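Response regulator aspartate phosphatase I (Bacillus subtilis subsp. subtilis, PDB 4I1A) dephosphorylates the sporulation phosphotransferase Spo0F and, by inactivating the repressor ImmR, switches on gene expression, excision and transfer of the mobile element ICEBs1. Local coordinates at residues F105-G110 / E139-E144; N167-I172 / V184-I189; F261-L266 / D294-K299; F340-A345 / R362-A367. One frame throughout, in Å; residues are numbered along the deposited sequence.

Contact 1. Residues F105-G110 / E139-E144; sequences FYFFKG and EIEKAE
A single aromatic side chain, Phe107, spans this sparse contact between two helices of the TPR-type helical array, reaching from helix 102-115 past the intervening helix 119-129 to the first turns of helix 139-155, where Glu141 and Glu144 receive it. The backbones stay well apart: even the nearest CA atoms, those of Phe107 and Glu144, are 10.2 Å from each other. Phe107 bridges that gap because its CG stands anti to the backbone N (chi1 -170°), which sends the ring outward. The far end of the ring does the touching. Its CZ lies 4.0 Å from the backbone O of Glu144, which sits at the ring edge near the ring plane. CE2 is 4.0 Å from OE2 of Glu141, which sits obliquely to the ring; the chain of Glu141 is bent at chi2 and its carboxylate plane is turned 84° from the ring. Tyr103 and Phe145 also pack on Phe107, the latter edge-to-face, and Tyr126 of helix 119-129 touches it too. Tyr103 OH makes a weak hydrogen bond with Glu141 OE2. With the Glu144 carbonyl oxygen at the ring edge, the chemistry implies probably no more than a weak C-H...O attraction there.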
loop_
_atom_site.group_PDB
_atom_site.type_symbol
_atom_site.label_atom_id
_atom_site.label_comp_id
_atom_site.label_asym_id
_atom_site.label_seq_id
_atom_site.Cartn_x
_atom_site.Cartn_y
_atom_site.Cartn_z
ATOM N N PHE A 105 -6.576 1.947 30.346
ATOM C CA PHE A 105 -6.969 0.548 30.271
ATOM C C PHE A 105 -7.735 0.255 28.985
ATOM O O PHE A 105 -7.369 -0.647 28.230
ATOM C CB PHE A 105 -7.800 0.124 31.479
ATOM C CG PHE A 105 -8.572 -1.142 31.250
ATOM C CD1 PHE A 105 -7.920 -2.363 31.173
ATOM C CD2 PHE A 105 -9.947 -1.114 31.087
ATOM C CE1 PHE A 105 -8.626 -3.532 30.946
ATOM C CE2 PHE A 105 -10.660 -2.281 30.861
ATOM C CZ PHE A 105 -9.998 -3.490 30.789
ATOM N N TYR A 106 -8.795 1.019 28.741
ATOM C CA TYR A 106 -9.584 0.859 27.524
ATOM C C TYR A 106 -8.734 1.080 26.271
ATOM O O TYR A 106 -8.939 0.423 25.251
ATOM C CB TYR A 106 -10.792 1.800 27.532
ATOM C CG TYR A 106 -11.875 1.399 28.512
ATOM C CD1 TYR A 106 -12.166 0.058 28.752
ATOM C CD2 TYR A 106 -12.600 2.358 29.207
ATOM C CE1 TYR A 106 -13.150 -0.315 29.652
ATOM C CE2 TYR A 106 -13.588 1.996 30.109
ATOM C CZ TYR A 106 -13.860 0.657 30.328
ATOM O OH TYR A 106 -14.845 0.286 31.224
ATOM N N PHE A 107 -7.777 2.000 26.358
ATOM C CA PHE A 107 -6.885 2.287 25.240
ATOM C C PHE A 107 -6.032 1.066 24.931
ATOM O O PHE A 107 -6.055 0.551 23.811
ATOM C CB PHE A 107 -5.983 3.482 25.567
ATOM C CG PHE A 107 -5.199 4.008 24.389
ATOM C CD1 PHE A 107 -5.584 3.724 23.090
ATOM C CD2 PHE A 107 -4.069 4.786 24.588
ATOM C CE1 PHE A 107 -4.858 4.209 22.005
ATOM C CE2 PHE A 107 -3.340 5.275 23.509
ATOM C CZ PHE A 107 -3.737 4.984 22.217
ATOM N N PHE A 108 -5.283 0.614 25.933
ATOM C CA PHE A 108 -4.399 -0.536 25.778
ATOM C C PHE A 108 -5.181 -1.755 25.278
ATOM O O PHE A 108 -4.724 -2.474 24.387
ATOM C CB PHE A 108 -3.686 -0.850 27.099
ATOM C CG PHE A 108 -2.878 0.304 27.654
ATOM C CD1 PHE A 108 -2.421 1.319 26.823
ATOM C CD2 PHE A 108 -2.577 0.368 29.010
ATOM C CE1 PHE A 108 -1.683 2.378 27.334
ATOM C CE2 PHE A 108 -1.839 1.424 29.524
ATOM C CZ PHE A 108 -1.392 2.429 28.685
ATOM N N LYS A 109 -6.368 -1.959 25.845
ATOM C CA LYS A 109 -7.263 -3.042 25.444
ATOM C C LYS A 109 -7.582 -2.993 23.940
ATOM O O LYS A 109 -7.627 -4.028 23.270
ATOM C CB LYS A 109 -8.560 -2.979 26.265
ATOM C CG LYS A 109 -9.435 -4.221 26.171
ATOM C CD LYS A 109 -10.855 -3.939 26.680
ATOM C CE LYS A 109 -11.872 -4.981 26.178
ATOM N NZ LYS A 109 -13.308 -4.613 26.496
ATOM N N GLY A 110 -7.796 -1.787 23.419
ATOM C CA GLY A 110 -8.076 -1.600 22.006
ATOM C C GLY A 110 -6.913 -2.027 21.132
ATOM O O GLY A 110 -7.092 -2.736 20.142
ATOM N N GLU A 139 -1.393 17.045 24.760
ATOM C CA GLU A 139 -1.980 17.082 23.434
ATOM C C GLU A 139 -1.520 15.868 22.631
ATOM O O GLU A 139 -2.192 15.443 21.683
ATOM C CB GLU A 139 -1.556 18.368 22.721
ATOM C CG GLU A 139 -2.663 19.061 21.938
ATOM C CD GLU A 139 -2.164 20.287 21.187
ATOM O OE1 GLU A 139 -2.932 20.845 20.374
ATOM O OE2 GLU A 139 -1.002 20.690 21.407
ATOM N N ILE A 140 -0.378 15.309 23.017
ATOM C CA ILE A 140 0.224 14.233 22.240
ATOM C C ILE A 140 -0.146 12.820 22.696
ATOM O O ILE A 140 0.125 11.859 21.978
ATOM C CB ILE A 140 1.758 14.376 22.131
ATOM C CG1 ILE A 140 2.418 14.194 23.500
ATOM C CG2 ILE A 140 2.119 15.714 21.505
ATOM C CD1 ILE A 140 3.152 12.872 23.656
ATOM N N GLU A 141 -0.746 12.684 23.877
ATOM C CA GLU A 141 -1.320 11.393 24.249
ATOM C C GLU A 141 -2.668 11.227 23.545
ATOM O O GLU A 141 -3.079 10.114 23.230
ATOM C CB GLU A 141 -1.453 11.228 25.769
ATOM C CG GLU A 141 -0.477 10.208 26.384
ATOM C CD GLU A 141 -0.669 8.774 25.865
ATOM O OE1 GLU A 141 0.307 7.989 25.901
ATOM O OE2 GLU A 141 -1.792 8.425 25.433
ATOM N N LYS A 142 -3.343 12.349 23.298
ATOM C CA LYS A 142 -4.525 12.383 22.444
ATOM C C LYS A 142 -4.140 12.029 21.016
ATOM O O LYS A 142 -4.808 11.226 20.353
ATOM C CB LYS A 142 -5.134 13.783 22.434
ATOM C CG LYS A 142 -6.127 14.061 23.539
ATOM C CD LYS A 142 -6.713 15.469 23.416
ATOM C CE LYS A 142 -5.764 16.533 23.962
ATOM N NZ LYS A 142 -6.385 17.889 23.969
ATOM N N ALA A 143 -3.066 12.654 20.541
ATOM C CA ALA A 143 -2.603 12.434 19.180
ATOM C C ALA A 143 -2.249 10.963 19.002
ATOM O O ALA A 143 -2.635 10.350 18.016
ATOM C CB ALA A 143 -1.411 13.332 18.854
ATOM N N GLU A 144 -1.538 10.398 19.974
ATOM C CA GLU A 144 -1.207 8.979 19.957
ATOM C C GLU A 144 -2.479 8.137 19.871
ATOM O O GLU A 144 -2.530 7.158 19.131
ATOM C CB GLU A 144 -0.363 8.600 21.181
ATOM C CG GLU A 144 1.108 9.021 21.080
ATOM C CD GLU A 144 1.806 9.120 22.439
ATOM O OE1 GLU A 144 1.110 9.149 23.475
ATOM O OE2 GLU A 144 3.057 9.174 22.470
#

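Contact 2. Residues N167-I172 / V184-I189; sequences NRALKI and VRCQFI
Leu170 holds its CG anti to the backbone N (chi1 174°), which, with chi2 at 52°, brings both methyls to CG of Gln187, while Cys186 turns its SG to the side of its own backbone N (chi1 -76°), over Ala169. The two groups meet between antiparallel helices of the tetratricopeptide repeat (TPR) array: segment 167-172 belongs to predicted repeat TPR 2 and segment 184-189 to predicted repeat TPR 3, so the contact joins neighbouring repeats. The short helical segments run at 150° to each other, and their axes approach to 9.0 Å. At the closest point the CA atoms of Leu170 and Cys186 are 5.5 Å apart, a spacing that the small Cys186, with Ala169 beside it, helps to allow. There the two residues meet at their first side-chain carbons, with CB of Leu170 3.9 Å from CB of Cys186.

Further out, the leucine and glutamine side chains cross at about a right angle. CD1 of Leu170 rests 3.9 Å from CG of Gln187, and CD2 is at nearly the same distance, so the isopropyl fork straddles the aliphatic part of the glutamine. The polar end of Gln187 is served elsewhere: its OE1 is hydrogen-bonded to Ser210 OG on helix 200-215, leaving the methylene part for the leucine. Phe147 of helix 139-155 and Phe173 also pack on Cys186, and all four touching residues are buried. The thiol sulfur fits closely against the first helix, SG of Cys186 lying 3.7 Å from CB of Ala169 and 3.9 Å from the backbone N of Leu170.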
loop_
_atom_site.group_PDB
_atom_site.type_symbol
_atom_site.label_atom_id
_atom_site.label_comp_id
_atom_site.label_asym_id
_atom_site.label_seq_id
_atom_site.Cartn_x
_atom_site.Cartn_y
_atom_site.Cartn_z
ATOM N N ASN A 167 -6.197 12.959 10.350
ATOM C CA ASN A 167 -6.008 14.407 10.298
ATOM C C ASN A 167 -5.941 15.075 11.670
ATOM O O ASN A 167 -5.123 15.979 11.882
ATOM C CB ASN A 167 -7.073 15.072 9.416
ATOM C CG ASN A 167 -6.771 14.922 7.934
ATOM O OD1 ASN A 167 -5.633 15.117 7.498
ATOM N ND2 ASN A 167 -7.785 14.565 7.157
ATOM N N ARG A 168 -6.794 14.633 12.595
ATOM C CA ARG A 168 -6.813 15.203 13.945
ATOM C C ARG A 168 -5.483 14.958 14.645
ATOM O O ARG A 168 -4.964 15.838 15.323
ATOM C CB ARG A 168 -7.958 14.628 14.787
ATOM C CG ARG A 168 -9.353 15.085 14.383
ATOM C CD ARG A 168 -10.362 14.727 15.465
ATOM N NE ARG A 168 -9.944 15.224 16.779
ATOM C CZ ARG A 168 -10.366 16.361 17.332
ATOM N NH1 ARG A 168 -11.236 17.135 16.695
ATOM N NH2 ARG A 168 -9.921 16.724 18.531
ATOM N N ALA A 169 -4.939 13.755 14.479
ATOM C CA ALA A 169 -3.613 13.430 15.004
ATOM C C ALA A 169 -2.532 14.222 14.278
ATOM O O ALA A 169 -1.613 14.748 14.904
ATOM C CB ALA A 169 -3.338 11.940 14.880
ATOM N N LEU A 170 -2.649 14.288 12.955
ATOM C CA LEU A 170 -1.708 15.028 12.121
ATOM C C LEU A 170 -1.612 16.508 12.494
ATOM O O LEU A 170 -0.516 17.011 12.733
ATOM C CB LEU A 170 -2.072 14.883 10.639
ATOM C CG LEU A 170 -1.252 15.729 9.653
ATOM C CD1 LEU A 170 0.255 15.523 9.859
ATOM C CD2 LEU A 170 -1.647 15.419 8.203
ATOM N N LYS A 171 -2.752 17.200 12.557
ATOM C CA LYS A 171 -2.765 18.639 12.856
ATOM C C LYS A 171 -2.097 18.987 14.191
ATOM O O LYS A 171 -1.721 20.136 14.430
ATOM C CB LYS A 171 -4.191 19.193 12.833
ATOM C CG LYS A 171 -4.543 19.996 11.588
ATOM C CD LYS A 171 -5.883 20.701 11.773
ATOM C CE LYS A 171 -5.897 21.537 13.051
ATOM N NZ LYS A 171 -7.213 22.185 13.319
ATOM N N ILE A 172 -1.952 17.987 15.055
ATOM C CA ILE A 172 -1.279 18.164 16.333
ATOM C C ILE A 172 0.200 17.783 16.227
ATOM O O ILE A 172 1.069 18.539 16.662
ATOM C CB ILE A 172 -1.965 17.338 17.453
ATOM C CG1 ILE A 172 -3.408 17.812 17.661
ATOM C CG2 ILE A 172 -1.188 17.429 18.763
ATOM C CD1 ILE A 172 -4.199 16.965 18.653
ATOM N N VAL A 184 4.967 11.911 9.790
ATOM C CA VAL A 184 5.073 11.180 8.531
ATOM C C VAL A 184 4.076 10.027 8.462
ATOM O O VAL A 184 3.386 9.852 7.454
ATOM C CB VAL A 184 6.492 10.626 8.317
ATOM C CG1 VAL A 184 6.511 9.656 7.138
ATOM C CG2 VAL A 184 7.475 11.757 8.097
ATOM N N ARG A 185 3.994 9.250 9.538
ATOM C CA ARG A 185 3.088 8.105 9.579
ATOM C C ARG A 185 1.621 8.514 9.449
ATOM O O ARG A 185 0.862 7.859 8.721
ATOM C CB ARG A 185 3.313 7.278 10.845
ATOM C CG ARG A 185 4.665 6.580 10.887
ATOM C CD ARG A 185 4.816 5.770 12.163
ATOM N NE ARG A 185 6.115 5.107 12.235
ATOM C CZ ARG A 185 6.620 4.569 13.341
ATOM N NH1 ARG A 185 5.936 4.624 14.476
ATOM N NH2 ARG A 185 7.812 3.984 13.312
ATOM N N CYS A 186 1.235 9.595 10.137
ATOM C CA CYS A 186 -0.123 10.148 10.017
ATOM C C CYS A 186 -0.432 10.501 8.574
ATOM O O CYS A 186 -1.491 10.141 8.049
ATOM C CB CYS A 186 -0.296 11.395 10.887
ATOM S SG CYS A 186 -0.489 11.043 12.636
ATOM N N GLN A 187 0.512 11.187 7.934
ATOM C CA GLN A 187 0.414 11.497 6.513
ATOM C C GLN A 187 0.302 10.244 5.628
ATOM O O GLN A 187 -0.409 10.268 4.628
ATOM C CB GLN A 187 1.599 12.361 6.065
ATOM C CG GLN A 187 1.674 13.726 6.727
ATOM C CD GLN A 187 2.953 14.473 6.365
ATOM O OE1 GLN A 187 3.990 13.859 6.102
ATOM N NE2 GLN A 187 2.880 15.799 6.334
ATOM N N PHE A 188 0.990 9.157 5.987
ATOM C CA PHE A 188 0.858 7.909 5.227
ATOM C C PHE A 188 -0.567 7.402 5.311
ATOM O O PHE A 188 -1.108 6.905 4.332
ATOM C CB PHE A 188 1.814 6.797 5.718
ATOM C CG PHE A 188 3.248 6.948 5.255
ATOM C CD1 PHE A 188 3.674 8.089 4.588
ATOM C CD2 PHE A 188 4.176 5.947 5.506
ATOM C CE1 PHE A 188 5.009 8.237 4.173
ATOM C CE2 PHE A 188 5.513 6.082 5.097
ATOM C CZ PHE A 188 5.931 7.231 4.427
ATOM N N ILE A 189 -1.170 7.503 6.492
ATOM C CA ILE A 189 -2.549 7.046 6.661
ATOM C C ILE A 189 -3.478 7.883 5.780
ATOM O O ILE A 189 -4.325 7.337 5.068
ATOM C CB ILE A 189 -3.017 7.122 8.133
ATOM C CG1 ILE A 189 -2.059 6.359 9.046
ATOM C CG2 ILE A 189 -4.427 6.563 8.282
ATOM C CD1 ILE A 189 -2.076 4.873 8.824
#

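Contact 3. Residues F261-L266 / D294-K299; sequences FLTKTL and DKSDDK
Thr263, near the start of helix 261-275, faces Ser296 and Asp298 in the turn that follows helix 279-295, and what passes between them is loose van der Waals contact. CB of Thr263 is 4.3 Å from OD2 of Asp298, and its OG1 stands 4.5 Å from OG of Ser296, too far for the hydroxyls to bond. Ile292, Ala293, Tyr301 and Phe305 also touch Thr263, so the threonine is buried where two successive helices meet.

The turn itself is a Schellman motif: Asp297, with positive phi (56°), is the first residue after helix 279-295 to leave helical backbone angles. Asp298 then takes the N-cap position of helix 299-313. The connection lies within predicted repeat TPR 5 of this helical-repeat protein, and the contact sets it against helix 261-275.

The hydrogen bonds are local to each side. Ser296 OG bonds back to the carbonyls of Ile292 and Ala293, while Asp298 OD1 accepts a weak bond from Tyr301 N. On the first segment Thr265 OG1 donates to Phe261 O at 2.7 Å, tilted 32° from the carbonyl plane. Thr265 N bonds to that same oxygen from the opposite face, at 3.1 Å.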
loop_
_atom_site.group_PDB
_atom_site.type_symbol
_atom_site.label_atom_id
_atom_site.label_comp_id
_atom_site.label_asym_id
_atom_site.label_seq_id
_atom_site.Cartn_x
_atom_site.Cartn_y
_atom_site.Cartn_z
ATOM N N PHE A 261 10.279 -4.257 1.892
ATOM C CA PHE A 261 9.746 -3.412 0.813
ATOM C C PHE A 261 10.588 -3.469 -0.459
ATOM O O PHE A 261 10.218 -2.897 -1.484
ATOM C CB PHE A 261 9.626 -1.952 1.263
ATOM C CG PHE A 261 8.420 -1.666 2.121
ATOM C CD1 PHE A 261 7.200 -2.276 1.861
ATOM C CD2 PHE A 261 8.506 -0.768 3.182
ATOM C CE1 PHE A 261 6.088 -2.005 2.651
ATOM C CE2 PHE A 261 7.410 -0.495 3.975
ATOM C CZ PHE A 261 6.195 -1.114 3.713
ATOM N N LEU A 262 11.728 -4.143 -0.387
ATOM C CA LEU A 262 12.606 -4.290 -1.538
ATOM C C LEU A 262 11.876 -4.999 -2.672
ATOM O O LEU A 262 11.947 -4.587 -3.825
ATOM C CB LEU A 262 13.847 -5.078 -1.136
ATOM C CG LEU A 262 14.902 -5.349 -2.202
ATOM C CD1 LEU A 262 15.213 -4.077 -2.948
ATOM C CD2 LEU A 262 16.173 -5.893 -1.546
ATOM N N THR A 263 11.145 -6.055 -2.336
ATOM C CA THR A 263 10.486 -6.863 -3.357
ATOM C C THR A 263 9.393 -6.080 -4.093
ATOM O O THR A 263 9.294 -6.120 -5.324
ATOM C CB THR A 263 9.898 -8.156 -2.749
ATOM O OG1 THR A 263 10.944 -8.895 -2.092
ATOM C CG2 THR A 263 9.291 -9.008 -3.839
ATOM N N LYS A 264 8.580 -5.366 -3.323
ATOM C CA LYS A 264 7.458 -4.602 -3.847
ATOM C C LYS A 264 7.939 -3.449 -4.739
ATOM O O LYS A 264 7.344 -3.145 -5.771
ATOM C CB LYS A 264 6.629 -4.083 -2.669
ATOM C CG LYS A 264 5.704 -2.933 -2.992
ATOM C CD LYS A 264 4.739 -2.654 -1.853
ATOM C CE LYS A 264 3.612 -1.724 -2.320
ATOM N NZ LYS A 264 2.730 -1.235 -1.216
ATOM N N THR A 265 9.027 -2.815 -4.323
ATOM C CA THR A 265 9.671 -1.763 -5.094
ATOM C C THR A 265 10.224 -2.292 -6.430
ATOM O O THR A 265 10.103 -1.631 -7.460
ATOM C CB THR A 265 10.823 -1.147 -4.262
ATOM O OG1 THR A 265 10.300 -0.682 -3.016
ATOM C CG2 THR A 265 11.517 0.005 -4.991
ATOM N N LEU A 266 10.844 -3.471 -6.415
ATOM C CA LEU A 266 11.365 -4.052 -7.656
ATOM C C LEU A 266 10.214 -4.474 -8.550
ATOM O O LEU A 266 10.282 -4.382 -9.779
ATOM C CB LEU A 266 12.288 -5.249 -7.380
ATOM C CG LEU A 266 13.695 -4.880 -6.908
ATOM C CD1 LEU A 266 14.331 -6.046 -6.156
ATOM C CD2 LEU A 266 14.569 -4.430 -8.099
ATOM N N ASP A 294 11.399 -15.213 -4.249
ATOM C CA ASP A 294 11.478 -16.650 -4.023
ATOM C C ASP A 294 12.282 -16.998 -2.770
ATOM O O ASP A 294 11.896 -17.880 -2.005
ATOM C CB ASP A 294 12.049 -17.371 -5.252
ATOM C CG ASP A 294 10.970 -18.058 -6.091
ATOM O OD1 ASP A 294 10.545 -19.174 -5.715
ATOM O OD2 ASP A 294 10.549 -17.490 -7.126
ATOM N N LYS A 295 13.389 -16.301 -2.550
ATOM C CA LYS A 295 14.292 -16.685 -1.467
ATOM C C LYS A 295 13.875 -16.100 -0.115
ATOM O O LYS A 295 14.400 -16.480 0.931
ATOM C CB LYS A 295 15.757 -16.362 -1.809
ATOM C CG LYS A 295 16.242 -14.982 -1.401
ATOM C CD LYS A 295 17.747 -14.889 -1.594
ATOM C CE LYS A 295 18.332 -13.623 -0.997
ATOM N NZ LYS A 295 19.739 -13.851 -0.530
ATOM N N SER A 296 12.915 -15.186 -0.148
ATOM C CA SER A 296 12.311 -14.659 1.064
ATOM C C SER A 296 10.996 -15.394 1.339
ATOM O O SER A 296 10.282 -15.071 2.292
ATOM C CB SER A 296 12.046 -13.163 0.898
ATOM O OG SER A 296 11.109 -12.931 -0.144
ATOM N N ASP A 297 10.687 -16.380 0.496
ATOM C CA ASP A 297 9.429 -17.127 0.562
ATOM C C ASP A 297 8.238 -16.181 0.484
ATOM O O ASP A 297 7.197 -16.401 1.105
ATOM C CB ASP A 297 9.348 -17.995 1.821
ATOM C CG ASP A 297 8.208 -18.992 1.763
ATOM O OD1 ASP A 297 7.909 -19.478 0.651
ATOM O OD2 ASP A 297 7.601 -19.276 2.817
ATOM N N ASP A 298 8.407 -15.117 -0.287
ATOM C CA ASP A 298 7.334 -14.179 -0.519
ATOM C C ASP A 298 6.433 -14.738 -1.615
ATOM O O ASP A 298 6.535 -14.350 -2.777
ATOM C CB ASP A 298 7.909 -12.820 -0.919
ATOM C CG ASP A 298 6.971 -11.678 -0.599
ATOM O OD1 ASP A 298 5.739 -11.843 -0.788
ATOM O OD2 ASP A 298 7.469 -10.622 -0.145
ATOM N N LYS A 299 5.546 -15.651 -1.232
ATOM C CA LYS A 299 4.686 -16.345 -2.184
ATOM C C LYS A 299 3.759 -15.380 -2.920
ATOM O O LYS A 299 3.396 -15.614 -4.076
ATOM C CB LYS A 299 3.891 -17.429 -1.465
ATOM C CG LYS A 299 4.452 -17.759 -0.092
ATOM C CD LYS A 299 3.399 -17.653 1.006
ATOM C CE LYS A 299 2.755 -19.004 1.304
ATOM N NZ LYS A 299 1.668 -18.902 2.323
#

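Contact 4. Residues F340-A345 / R362-A367; sequences FSIEVA and RMSIEA
Ser341 and Ser364 face each other across two antiparallel helices, but they meet hydroxyl to methylene: OG of Ser341 lies 3.2 Å from CB of Ser364. Each OG sits between its own backbone N and carbonyl carbon (chi1 65° in Ser341), a setting that lets it bond back into its own helix. Ser341 OG is hydrogen-bonded to the carbonyls of Val337 and Glu338, and Ser364 OG to that of Tyr361, so both buried hydroxyls are satisfied without a polar link across the contact.

Two longer side chains complete it. Ile342 touches Ser364 through CG1, 3.7 Å from CB of the serine. From the other helix Met363 stretches out and then bends at chi3, bringing its terminal CE to 3.4 Å from CB of Ser341. Phe325 of helix 318-330 touches both Ser341 and Met363, and Tyr360 also packs on Ser341.

Small residues at the crossing allow the helices to come close: the CA atoms of Ser341 and Ser364 are 5.6 Å apart and the axes of the segments 8.5 Å, with the directions at 165°. Both segments fall in predicted repeat TPR 6, and such a tightly packed antiparallel pair is the helix-turn-helix hairpin of a tetratricopeptide repeat.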
loop_
_atom_site.group_PDB
_atom_site.type_symbol
_atom_site.label_atom_id
_atom_site.label_comp_id
_atom_site.label_asym_id
_atom_site.label_seq_id
_atom_site.Cartn_x
_atom_site.Cartn_y
_atom_site.Cartn_z
ATOM N N PHE A 340 -5.297 -6.243 -10.277
ATOM C CA PHE A 340 -4.434 -6.815 -11.304
ATOM C C PHE A 340 -5.188 -7.360 -12.503
ATOM O O PHE A 340 -4.734 -7.222 -13.644
ATOM C CB PHE A 340 -3.500 -7.878 -10.725
ATOM C CG PHE A 340 -2.278 -7.308 -10.117
ATOM C CD1 PHE A 340 -1.156 -7.086 -10.892
ATOM C CD2 PHE A 340 -2.251 -6.950 -8.771
ATOM C CE1 PHE A 340 -0.005 -6.535 -10.333
ATOM C CE2 PHE A 340 -1.106 -6.395 -8.199
ATOM C CZ PHE A 340 0.020 -6.189 -8.985
ATOM N N SER A 341 -6.333 -7.984 -12.261
ATOM C CA SER A 341 -7.111 -8.517 -13.374
ATOM C C SER A 341 -7.674 -7.413 -14.285
ATOM O O SER A 341 -7.896 -7.632 -15.491
ATOM C CB SER A 341 -8.242 -9.406 -12.873
ATOM O OG SER A 341 -9.183 -8.668 -12.126
ATOM N N ILE A 342 -7.917 -6.235 -13.717
ATOM C CA ILE A 342 -8.316 -5.098 -14.541
ATOM C C ILE A 342 -7.146 -4.649 -15.435
ATOM O O ILE A 342 -7.324 -4.371 -16.629
ATOM C CB ILE A 342 -8.820 -3.918 -13.688
ATOM C CG1 ILE A 342 -10.215 -4.216 -13.123
ATOM C CG2 ILE A 342 -8.807 -2.605 -14.505
ATOM C CD1 ILE A 342 -10.627 -3.228 -11.980
ATOM N N GLU A 343 -5.951 -4.574 -14.854
ATOM C CA GLU A 343 -4.763 -4.210 -15.622
ATOM C C GLU A 343 -4.521 -5.209 -16.747
ATOM O O GLU A 343 -4.172 -4.833 -17.867
ATOM C CB GLU A 343 -3.540 -4.151 -14.714
ATOM C CG GLU A 343 -3.618 -3.066 -13.660
ATOM C CD GLU A 343 -2.506 -2.067 -13.798
ATOM O OE1 GLU A 343 -1.904 -1.699 -12.764
ATOM O OE2 GLU A 343 -2.224 -1.662 -14.948
ATOM N N VAL A 344 -4.728 -6.484 -16.439
ATOM C CA VAL A 344 -4.557 -7.540 -17.419
ATOM C C VAL A 344 -5.632 -7.451 -18.495
ATOM O O VAL A 344 -5.346 -7.586 -19.693
ATOM C CB VAL A 344 -4.546 -8.943 -16.743
ATOM C CG1 VAL A 344 -4.511 -10.039 -17.791
ATOM C CG2 VAL A 344 -3.334 -9.061 -15.825
ATOM N N ALA A 345 -6.866 -7.214 -18.062
ATOM C CA ALA A 345 -7.977 -7.004 -18.985
ATOM C C ALA A 345 -7.740 -5.797 -19.885
ATOM O O ALA A 345 -8.024 -5.875 -21.089
ATOM C CB ALA A 345 -9.288 -6.852 -18.238
ATOM N N ARG A 362 -14.423 -10.152 -16.210
ATOM C CA ARG A 362 -15.334 -11.020 -15.453
ATOM C C ARG A 362 -14.724 -11.396 -14.127
ATOM O O ARG A 362 -15.405 -11.427 -13.109
ATOM C CB ARG A 362 -15.673 -12.297 -16.226
ATOM C CG ARG A 362 -16.533 -12.051 -17.476
ATOM C CD ARG A 362 -17.043 -13.345 -18.099
ATOM N NE ARG A 362 -18.485 -13.270 -18.277
ATOM C CZ ARG A 362 -19.337 -14.215 -17.914
ATOM N NH1 ARG A 362 -18.890 -15.335 -17.376
ATOM N NH2 ARG A 362 -20.636 -14.040 -18.103
ATOM N N MET A 363 -13.423 -11.650 -14.136
ATOM C CA MET A 363 -12.744 -12.064 -12.919
ATOM C C MET A 363 -12.687 -10.938 -11.906
ATOM O O MET A 363 -12.858 -11.164 -10.703
ATOM C CB MET A 363 -11.333 -12.571 -13.212
ATOM C CG MET A 363 -10.722 -13.288 -12.023
ATOM S SD MET A 363 -9.255 -14.171 -12.508
ATOM C CE MET A 363 -8.207 -12.774 -12.624
ATOM N N SER A 364 -12.446 -9.724 -12.393
ATOM C CA SER A 364 -12.446 -8.550 -11.525
ATOM C C SER A 364 -13.819 -8.343 -10.883
ATOM O O SER A 364 -13.896 -7.929 -9.724
ATOM C CB SER A 364 -12.047 -7.291 -12.294
ATOM O OG SER A 364 -13.040 -6.972 -13.260
ATOM N N ILE A 365 -14.895 -8.616 -11.630
ATOM C CA ILE A 365 -16.250 -8.481 -11.083
ATOM C C ILE A 365 -16.433 -9.421 -9.887
ATOM O O ILE A 365 -16.894 -9.018 -8.811
ATOM C CB ILE A 365 -17.351 -8.840 -12.100
ATOM C CG1 ILE A 365 -17.210 -8.056 -13.406
ATOM C CG2 ILE A 365 -18.722 -8.652 -11.483
ATOM C CD1 ILE A 365 -17.338 -6.610 -13.269
ATOM N N GLU A 366 -16.080 -10.680 -10.110
ATOM C CA GLU A 366 -16.143 -11.730 -9.097
ATOM C C GLU A 366 -15.323 -11.385 -7.861
ATOM O O GLU A 366 -15.802 -11.554 -6.739
ATOM C CB GLU A 366 -15.658 -13.063 -9.688
ATOM C CG GLU A 366 -16.692 -14.171 -9.671
ATOM C CD GLU A 366 -17.050 -14.612 -8.256
ATOM O OE1 GLU A 366 -16.249 -15.368 -7.654
ATOM O OE2 GLU A 366 -18.126 -14.202 -7.751
ATOM N N ALA A 367 -14.092 -10.910 -8.071
ATOM C CA ALA A 367 -13.230 -10.531 -6.954
ATOM C C ALA A 367 -13.868 -9.414 -6.130
ATOM O O ALA A 367 -13.836 -9.445 -4.894
ATOM C CB ALA A 367 -11.850 -10.126 -7.436
#

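How the contacts relate
From the N terminus the four contacts follow in series, none nested in or crossing another. Contact 1 closes first, bringing helix 139-155 back to helix 102-115 over the intervening helix 119-129. Contact 2 closes a short connection between helices 159-173 and 180-196 and touches contact 1 directly: Ala143 O packs on Ala169 CB at 3.6 Å, and Ile172 CG2 meets Glu139 and Ala143. Contact 3, its centre about 28 Å from that of contact 2 across the chain's centre, spans helix 279-295. Contact 4 closes the final hairpin, helix 334-351 with helix 354-373, its centre about 40 Å from that of contact 1. Together they sample the modelled helical array from its first helix to its last.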